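Local coordinates for protein CytC3 (Streptomyces, PDB 3GJA) that is a nonheme iron halogenase of the phytanoyl-CoA dioxygenase family, probably chlorinating an amino-acid-derived substrate in a Streptomyces biosynthetic pathway, at residues S66-H71 / C100-F105; R45-L49 / R70-I74. One frame throughout, in Å; residues are numbered along the deposited sequence.

Contact 1 (S66-H71 / C100-F105). With ACT (acetate ion), chain C.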
loop_
_atom_site.group_PDB
_atom_site.type_symbol
_atom_site.label_atom_id
_atom_site.label_comp_id
_atom_site.label_asym_id
_atom_site.label_seq_id
_atom_site.Cartn_x
_atom_site.Cartn_y
_atom_site.Cartn_z
ATOM N N SER A 66 -2.379 5.339 12.516
ATOM C CA SER A 66 -2.119 4.171 11.680
ATOM C C SER A 66 -0.751 4.259 11.016
ATOM O O SER A 66 -0.449 3.517 10.086
ATOM C CB SER A 66 -3.207 4.019 10.624
ATOM O OG SER A 66 -4.441 3.699 11.235
ATOM N N ASN A 67 0.075 5.169 11.516
ATOM C CA ASN A 67 1.426 5.369 11.008
ATOM C C ASN A 67 1.596 5.410 9.489
ATOM O O ASN A 67 2.277 4.569 8.890
ATOM C CB ASN A 67 2.359 4.322 11.619
ATOM C CG ASN A 67 3.032 4.828 12.878
ATOM O OD1 ASN A 67 3.622 5.904 12.872
ATOM N ND2 ASN A 67 2.953 4.058 13.958
ATOM N N TYR A 68 0.979 6.414 8.877
ATOM C CA TYR A 68 1.060 6.623 7.436
ATOM C C TYR A 68 2.443 7.108 7.028
ATOM O O TYR A 68 3.096 7.863 7.754
ATOM C CB TYR A 68 0.062 7.697 6.991
ATOM C CG TYR A 68 -1.373 7.258 6.825
ATOM C CD1 TYR A 68 -1.911 6.214 7.588
ATOM C CD2 TYR A 68 -2.213 7.922 5.933
ATOM C CE1 TYR A 68 -3.254 5.848 7.462
ATOM C CE2 TYR A 68 -3.552 7.566 5.798
ATOM C CZ TYR A 68 -4.064 6.529 6.564
ATOM O OH TYR A 68 -5.383 6.177 6.417
ATOM N N ASP A 69 2.866 6.656 5.853
ATOM C CA ASP A 69 4.117 7.051 5.227
ATOM C C ASP A 69 5.414 7.058 6.041
ATOM O O ASP A 69 6.196 8.012 5.970
ATOM C CB ASP A 69 3.909 8.419 4.572
ATOM C CG ASP A 69 2.729 8.426 3.617
ATOM O OD1 ASP A 69 2.569 7.431 2.883
ATOM O OD2 ASP A 69 1.970 9.418 3.588
ATOM N N ARG A 70 5.660 5.989 6.786
ATOM C CA ARG A 70 6.882 5.904 7.567
ATOM C C ARG A 70 8.051 5.450 6.709
ATOM O O ARG A 70 9.188 5.388 7.177
ATOM C CB ARG A 70 6.688 4.962 8.739
ATOM C CG ARG A 70 5.696 5.508 9.731
ATOM C CD ARG A 70 6.206 6.808 10.332
ATOM N NE ARG A 70 6.067 6.722 11.771
ATOM C CZ ARG A 70 7.077 6.698 12.627
ATOM N NH1 ARG A 70 8.328 6.776 12.201
ATOM N NH2 ARG A 70 6.822 6.538 13.912
ATOM N N HIS A 71 7.770 5.134 5.448
ATOM C CA HIS A 71 8.830 4.739 4.538
ATOM C C HIS A 71 9.643 5.997 4.210
ATOM O O HIS A 71 10.664 5.930 3.526
ATOM C CB HIS A 71 8.257 4.142 3.251
ATOM C CG HIS A 71 7.334 5.061 2.517
ATOM N ND1 HIS A 71 6.061 5.351 2.962
ATOM C CD2 HIS A 71 7.512 5.789 1.387
ATOM C CE1 HIS A 71 5.496 6.218 2.139
ATOM N NE2 HIS A 71 6.356 6.501 1.176
ATOM N N CYS A 100 5.307 5.437 -5.454
ATOM C CA CYS A 100 4.742 4.902 -4.219
ATOM C C CYS A 100 4.277 6.164 -3.516
ATOM O O CYS A 100 5.092 6.936 -3.014
ATOM C CB CYS A 100 5.789 4.201 -3.354
ATOM S SG CYS A 100 5.121 3.687 -1.725
ATOM N N TRP A 101 2.967 6.389 -3.484
ATOM C CA TRP A 101 2.457 7.608 -2.876
ATOM C C TRP A 101 1.999 7.463 -1.429
ATOM O O TRP A 101 1.644 8.450 -0.784
ATOM C CB TRP A 101 1.313 8.157 -3.720
ATOM C CG TRP A 101 0.099 7.313 -3.647
ATOM C CD1 TRP A 101 -0.128 6.139 -4.302
ATOM C CD2 TRP A 101 -1.049 7.551 -2.832
ATOM N NE1 TRP A 101 -1.351 5.631 -3.945
ATOM C CE2 TRP A 101 -1.937 6.478 -3.040
ATOM C CE3 TRP A 101 -1.414 8.569 -1.941
ATOM C CZ2 TRP A 101 -3.172 6.393 -2.390
ATOM C CZ3 TRP A 101 -2.644 8.484 -1.295
ATOM C CH2 TRP A 101 -3.506 7.402 -1.524
ATOM N N ARG A 102 1.994 6.238 -0.922
ATOM C CA ARG A 102 1.586 6.013 0.458
ATOM C C ARG A 102 1.854 4.605 0.988
ATOM O O ARG A 102 1.953 3.638 0.227
ATOM C CB ARG A 102 0.102 6.322 0.625
ATOM C CG ARG A 102 -0.453 5.905 1.987
ATOM C CD ARG A 102 -1.926 6.218 2.121
ATOM N NE ARG A 102 -2.178 7.650 2.205
ATOM C CZ ARG A 102 -3.390 8.174 2.348
ATOM N NH1 ARG A 102 -4.443 7.374 2.417
ATOM N NH2 ARG A 102 -3.551 9.488 2.428
ATOM N N SER A 103 1.987 4.528 2.309
ATOM C CA SER A 103 2.179 3.282 3.023
ATOM C C SER A 103 1.494 3.482 4.377
ATOM O O SER A 103 1.376 4.612 4.870
ATOM C CB SER A 103 3.663 2.958 3.203
ATOM O OG SER A 103 4.222 3.659 4.290
ATOM N N GLU A 104 1.023 2.385 4.965
ATOM C CA GLU A 104 0.336 2.443 6.249
ATOM C C GLU A 104 0.288 1.052 6.852
ATOM O O GLU A 104 0.517 0.061 6.159
ATOM C CB GLU A 104 -1.085 2.950 6.054
ATOM C CG GLU A 104 -1.903 2.064 5.131
ATOM C CD GLU A 104 -3.159 2.752 4.633
ATOM O OE1 GLU A 104 -4.121 2.897 5.424
ATOM O OE2 GLU A 104 -3.172 3.160 3.451
ATOM N N PHE A 105 -0.017 0.983 8.143
ATOM C CA PHE A 105 -0.095 -0.294 8.827
ATOM C C PHE A 105 -1.533 -0.714 9.070
ATOM O O PHE A 105 -2.424 0.117 9.235
ATOM C CB PHE A 105 0.665 -0.242 10.154
ATOM C CG PHE A 105 2.157 -0.136 9.989
ATOM C CD1 PHE A 105 2.748 1.073 9.624
ATOM C CD2 PHE A 105 2.971 -1.255 10.172
ATOM C CE1 PHE A 105 4.133 1.171 9.440
ATOM C CE2 PHE A 105 4.358 -1.174 9.992
ATOM C CZ PHE A 105 4.941 0.048 9.624
HETATM C C ACT C . -7.607 8.860 3.966
HETATM O O ACT C . -7.025 7.908 3.209
HETATM O OXT ACT C . -8.792 8.793 4.219
HETATM C CH3 ACT C . -6.788 10.007 4.498
HETATM O O HOH W 1 4.202 3.784 6.950
HETATM O O HOH W 2 0.238 9.274 1.451
HETATM O O HOH W 3 5.526 8.493 -0.768
#

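Contact 2 (R45-L49 / R70-I74)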
loop_
_atom_site.group_PDB
_atom_site.type_symbol
_atom_site.label_atom_id
_atom_site.label_comp_id
_atom_site.label_asym_id
_atom_site.label_seq_id
_atom_site.Cartn_x
_atom_site.Cartn_y
_atom_site.Cartn_z
ATOM N N ARG A 45 9.206 -2.327 14.434
ATOM C CA ARG A 45 8.227 -2.133 15.498
ATOM C C ARG A 45 8.742 -1.139 16.536
ATOM O O ARG A 45 8.006 -0.250 16.971
ATOM C CB ARG A 45 7.892 -3.483 16.143
ATOM C CG ARG A 45 6.557 -3.529 16.877
ATOM C CD ARG A 45 6.702 -3.145 18.343
ATOM N NE ARG A 45 7.683 -3.990 19.024
ATOM C CZ ARG A 45 8.052 -3.824 20.287
ATOM N NH1 ARG A 45 7.515 -2.851 21.016
ATOM N NH2 ARG A 45 8.988 -4.604 20.811
ATOM N N ARG A 46 10.007 -1.273 16.926
ATOM C CA ARG A 46 10.578 -0.353 17.902
ATOM C C ARG A 46 10.779 1.020 17.281
ATOM O O ARG A 46 10.515 2.039 17.913
ATOM C CB ARG A 46 11.934 -0.842 18.408
ATOM C CG ARG A 46 11.911 -2.128 19.210
ATOM C CD ARG A 46 13.193 -2.232 20.032
ATOM N NE ARG A 46 14.358 -1.819 19.248
ATOM C CZ ARG A 46 14.909 -2.553 18.287
ATOM N NH1 ARG A 46 14.408 -3.748 17.993
ATOM N NH2 ARG A 46 15.945 -2.078 17.604
ATOM N N GLN A 47 11.251 1.043 16.039
ATOM C CA GLN A 47 11.504 2.303 15.362
ATOM C C GLN A 47 10.256 3.141 15.109
ATOM O O GLN A 47 10.344 4.362 14.993
ATOM C CB GLN A 47 12.263 2.050 14.058
ATOM C CG GLN A 47 13.742 1.769 14.299
ATOM C CD GLN A 47 14.468 1.288 13.069
ATOM O OE1 GLN A 47 15.700 1.248 13.042
ATOM N NE2 GLN A 47 13.717 0.911 12.044
ATOM N N LEU A 48 9.095 2.500 15.027
ATOM C CA LEU A 48 7.866 3.258 14.817
ATOM C C LEU A 48 7.650 4.173 16.028
ATOM O O LEU A 48 7.123 5.269 15.898
ATOM C CB LEU A 48 6.663 2.319 14.655
ATOM C CG LEU A 48 6.560 1.466 13.385
ATOM C CD1 LEU A 48 5.369 0.531 13.508
ATOM C CD2 LEU A 48 6.411 2.357 12.150
ATOM N N LEU A 49 8.077 3.713 17.202
ATOM C CA LEU A 49 7.923 4.465 18.443
ATOM C C LEU A 49 8.561 5.844 18.401
ATOM O O LEU A 49 8.037 6.794 18.985
ATOM C CB LEU A 49 8.511 3.668 19.613
ATOM C CG LEU A 49 7.619 2.709 20.416
ATOM C CD1 LEU A 49 6.288 2.481 19.714
ATOM C CD2 LEU A 49 8.359 1.402 20.633
ATOM N N ARG A 70 5.660 5.989 6.786
ATOM C CA ARG A 70 6.882 5.904 7.567
ATOM C C ARG A 70 8.051 5.450 6.709
ATOM O O ARG A 70 9.188 5.388 7.177
ATOM C CB ARG A 70 6.688 4.962 8.739
ATOM C CG ARG A 70 5.696 5.508 9.731
ATOM C CD ARG A 70 6.206 6.808 10.332
ATOM N NE ARG A 70 6.067 6.722 11.771
ATOM C CZ ARG A 70 7.077 6.698 12.627
ATOM N NH1 ARG A 70 8.328 6.776 12.201
ATOM N NH2 ARG A 70 6.822 6.538 13.912
ATOM N N HIS A 71 7.770 5.134 5.448
ATOM C CA HIS A 71 8.830 4.739 4.538
ATOM C C HIS A 71 9.643 5.997 4.210
ATOM O O HIS A 71 10.664 5.930 3.526
ATOM C CB HIS A 71 8.257 4.142 3.251
ATOM C CG HIS A 71 7.334 5.061 2.517
ATOM N ND1 HIS A 71 6.061 5.351 2.962
ATOM C CD2 HIS A 71 7.512 5.789 1.387
ATOM C CE1 HIS A 71 5.496 6.218 2.139
ATOM N NE2 HIS A 71 6.356 6.501 1.176
ATOM N N LEU A 72 9.183 7.146 4.703
ATOM C CA LEU A 72 9.884 8.398 4.470
ATOM C C LEU A 72 10.830 8.757 5.611
ATOM O O LEU A 72 11.516 9.771 5.548
ATOM C CB LEU A 72 8.895 9.543 4.223
ATOM C CG LEU A 72 8.127 9.416 2.902
ATOM C CD1 LEU A 72 7.228 10.618 2.708
ATOM C CD2 LEU A 72 9.103 9.287 1.748
ATOM N N ASP A 73 10.865 7.945 6.663
ATOM C CA ASP A 73 11.798 8.228 7.750
ATOM C C ASP A 73 12.465 6.980 8.341
ATOM O O ASP A 73 13.509 7.077 8.996
ATOM C CB ASP A 73 11.139 9.080 8.854
ATOM C CG ASP A 73 10.132 8.315 9.688
ATOM O OD1 ASP A 73 9.076 7.915 9.148
ATOM O OD2 ASP A 73 10.400 8.135 10.900
ATOM N N ILE A 74 11.885 5.807 8.096
ATOM C CA ILE A 74 12.467 4.571 8.611
ATOM C C ILE A 74 13.118 3.816 7.465
ATOM O O ILE A 74 12.443 3.397 6.523
ATOM C CB ILE A 74 11.401 3.683 9.286
ATOM C CG1 ILE A 74 10.774 4.447 10.458
ATOM C CG2 ILE A 74 12.034 2.370 9.760
ATOM C CD1 ILE A 74 9.627 3.733 11.112
#

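Contact 1 (S66-H71 / C100-F105)
S103 OG is gripped by H71 ND1 at 2.8 Å, near the plane of the imidazole, and by a water 2.7 Å away that also joins N67 O to R70 N. Chi1 of 81° sets OG between the backbone N and carbonyl carbon of S103, where it meets that ring edge. D69 pairs twice with the same serine: D69 N gives a short bond to S103 O (2.7 Å), tilted from the carbonyl plane, while D69 OD1 takes S103 N at 3.0 Å. Y56 binds the other carboxylate oxygen. F105 N gives S66 O a nearly straight hydrogen bond (N-H...O 170°), just before N67, the positive-phi C-prime residue of the Schellman motif ending helix 62-65. The Y68 ring passes obliquely over the R102 guanidinium, planes 49° apart; CE2 lies over its middle, 3.4 Å above the guanidinium plane, and W101 covers the opposite face. R102 NH1 holds an acetate, probably from the crystallisation liquor; Q131 takes NH2. With an alanine in place of Y68, a gap would probably open beside E104 and one guanidinium face lose its aromatic cover. The loop is thus bonded to strand 98-108 of the barrel's antiparallel sheet, and R102 is placed where it can meet an anion, here the acetate.

Contact 2 (R45-L49 / R70-I74)
L48 and I74 make the apolar part of this contact, their side chains crossing at about a right angle with L48 CD2 3.6 Å from I74 CD1. I74 keeps CG1 anti to its carbonyl carbon (chi1 -60°), which lays CD1 against helix 34-49, where it also comes within 4.0 Å of Q47 O. The same L48 methyl lies over one face of the R70 guanidinium and 4.0 Å from R70 CG, covering the aliphatic part of the arginine as well as its flat end. A mixed contact flanks this patch: Q47 stretches its chain beyond CG and brings NE2 to 3.2 Å from I74 CG2, an amide nitrogen against a methyl group.

The charged part lies within 70-74. R70, bent at chi2 and chi3, turns its guanidinium so that NH1 meets D73, forming a salt bridge with D73 OD2 at 2.8 Å, backed by a weak bond of 3.3 Å from NH1 to D73 OD1. Backbone bonds shape the turn beneath: R70 O accepts from both D73 N and I74 N, the latter at 2.9 Å, and I74 stands as N-cap of helix 75-82. Helix 34-49 therefore meets the loop mainly through carbon surfaces, while the arginine's charge is probably offset by D73 of its own turn and its alkyl chain packs on L48.

In the fold
R70 and H71 belong to both contacts, whose centres lie about 10 Å apart, and the loop between helices 62-65 and 75-82 is held from two directions: by strand 98-108 in contact 1 and by helix 34-49 in contact 2. Of the two partner segments H71 touches only 100-105, whereas R70 faces the helix and also bonds N67 OD1 through NE. The contacts touch directly where F105 CZ packs 3.7 Å from L48 CD2. The centre of buried contact 1 lies about 7 Å from the chain's centre, that of contact 2 about 15 Å. Acetate belongs to contact 1, where K62, Q131 and H125 join R102 around it; contact 2 packs the helical layer outside the sheet.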